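Alpha/beta hydrolase (Novosphingobium aromaticivorans, PDB 3BWX) is probably a hydrolase of the alpha/beta hydrolase fold and binds calcium in the crystal. Local coordinates at residues V216-W219 with P220-D223. The protein carries 1 engineered substitution. Sequence-based numbering, arbitrary orientation.
Sequences VDMW and PLFD
Trp219 and Phe222, three residues apart at the start of helix 219-225, form an offset edge-to-face (T-shaped) pair: the six-membered ring of the indole turns its edge to the face of the phenyl ring, with the planes at 84° and CZ3 of Trp219 3.7 Å from CD2 of Phe222. The two side chains run side by side in the same direction although their first torsions differ. Trp219 has CG beside its backbone N, whereas Phe222 carries CG opposite its own N (chi1 170°), and this places the phenyl ring alongside the indole.

Side-chain and backbone acceptors both serve the start of the helix. OD1 of Asp217 accepts from N of Trp219 at 3.0 Å, a capping bond in which the N-H meets the oxygen from above the carboxylate plane, tilted well out of it. The same carboxylate lies across the Pro220 ring at about a right angle, OD1 of Asp217 being 3.6 Å from CD of Pro220. Beyond the cap, O of selenomethionine Met218 accepts a nearly straight bond from N of Phe222 (3.0 Å, 165°) and a weak, bent one from N of Leu221. The following turn is closed by N of Asp223 bonding to O of Trp219 at 2.8 Å.

The polar ends have partners beyond the two segments: NE1 of Trp219 is hydrogen-bonded to OE2 of Glu133, and OD1 of Asp223 forms a salt bridge with NE of Arg252. Leu221 packs on helix 106-117 through Met112, Leu113 and Ala116, while Trp219 and Phe222 both touch Met249 of helix 243-250, so the short helix 219-225, which precedes strand 230-235 of the main sheet, contacts both of these helices.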
loop_
_atom_site.group_PDB
_atom_site.type_symbol
_atom_site.label_atom_id
_atom_site.label_comp_id
_atom_site.label_asym_id
_atom_site.label_seq_id
_atom_site.Cartn_x
_atom_site.Cartn_y
_atom_site.Cartn_z
ATOM N N VAL A 216 15.567 7.190 -11.464
ATOM C CA VAL A 216 16.239 8.182 -10.633
ATOM C C VAL A 216 16.813 7.425 -9.427
ATOM O O VAL A 216 16.250 6.411 -8.993
ATOM C CB VAL A 216 15.228 9.277 -10.159
ATOM C CG1 VAL A 216 14.353 8.777 -8.986
ATOM C CG2 VAL A 216 15.941 10.615 -9.801
ATOM N N ASP A 217 17.943 7.895 -8.921
ATOM C CA ASP A 217 18.471 7.430 -7.644
ATOM C C ASP A 217 17.418 7.849 -6.626
ATOM O O ASP A 217 17.118 9.042 -6.508
ATOM C CB ASP A 217 19.831 8.088 -7.410
ATOM C CG ASP A 217 20.396 7.870 -6.028
ATOM O OD1 ASP A 217 19.859 7.072 -5.203
ATOM O OD2 ASP A 217 21.428 8.533 -5.794
HETATM N N MSE A 218 16.812 6.871 -5.942
HETATM C CA MSE A 218 15.772 7.180 -4.938
HETATM C C MSE A 218 16.249 7.395 -3.525
HETATM O O MSE A 218 15.450 7.770 -2.661
HETATM C CB MSE A 218 14.676 6.137 -4.954
HETATM C CG MSE A 218 13.967 6.130 -6.303
HETATM SE SE MSE A 218 12.446 4.992 -6.228
HETATM C CE MSE A 218 13.371 3.274 -6.089
ATOM N N TRP A 219 17.542 7.259 -3.291
ATOM C CA TRP A 219 18.064 7.591 -1.963
ATOM C C TRP A 219 17.713 9.017 -1.496
ATOM O O TRP A 219 17.377 9.197 -0.327
ATOM C CB TRP A 219 19.546 7.297 -1.911
ATOM C CG TRP A 219 19.793 5.850 -1.707
ATOM C CD1 TRP A 219 20.240 4.962 -2.630
ATOM C CD2 TRP A 219 19.571 5.114 -0.509
ATOM N NE1 TRP A 219 20.330 3.712 -2.072
ATOM C CE2 TRP A 219 19.930 3.779 -0.763
ATOM C CE3 TRP A 219 19.135 5.458 0.763
ATOM C CZ2 TRP A 219 19.858 2.780 0.225
ATOM C CZ3 TRP A 219 19.049 4.470 1.744
ATOM C CH2 TRP A 219 19.420 3.153 1.473
ATOM N N PRO A 220 17.794 10.019 -2.393
ATOM C CA PRO A 220 17.393 11.370 -1.979
ATOM C C PRO A 220 15.957 11.480 -1.515
ATOM O O PRO A 220 15.681 12.228 -0.597
ATOM C CB PRO A 220 17.602 12.192 -3.274
ATOM C CG PRO A 220 18.723 11.492 -3.954
ATOM C CD PRO A 220 18.378 10.037 -3.747
ATOM N N LEU A 221 15.051 10.722 -2.126
ATOM C CA LEU A 221 13.642 10.728 -1.725
ATOM C C LEU A 221 13.507 10.041 -0.336
ATOM O O LEU A 221 12.795 10.506 0.552
ATOM C CB LEU A 221 12.766 10.029 -2.766
ATOM C CG LEU A 221 12.747 10.638 -4.162
ATOM C CD1 LEU A 221 11.998 9.694 -5.084
ATOM C CD2 LEU A 221 12.057 11.980 -4.158
ATOM N N PHE A 222 14.221 8.955 -0.135
ATOM C CA PHE A 222 14.199 8.310 1.165
ATOM C C PHE A 222 14.732 9.242 2.227
ATOM O O PHE A 222 14.169 9.421 3.304
ATOM C CB PHE A 222 15.031 7.015 1.138
ATOM C CG PHE A 222 15.248 6.443 2.510
ATOM C CD1 PHE A 222 14.243 5.724 3.167
ATOM C CD2 PHE A 222 16.419 6.696 3.204
ATOM C CE1 PHE A 222 14.393 5.318 4.487
ATOM C CE2 PHE A 222 16.550 6.292 4.524
ATOM C CZ PHE A 222 15.572 5.574 5.142
ATOM N N ASP A 223 15.845 9.872 1.897
ATOM C CA ASP A 223 16.518 10.700 2.900
ATOM C C ASP A 223 15.674 11.878 3.331
ATOM O O ASP A 223 15.650 12.229 4.533
ATOM C CB ASP A 223 17.900 11.120 2.423
ATOM C CG ASP A 223 18.958 10.126 2.805
ATOM O OD1 ASP A 223 19.030 9.821 4.016
ATOM O OD2 ASP A 223 19.748 9.663 1.954
#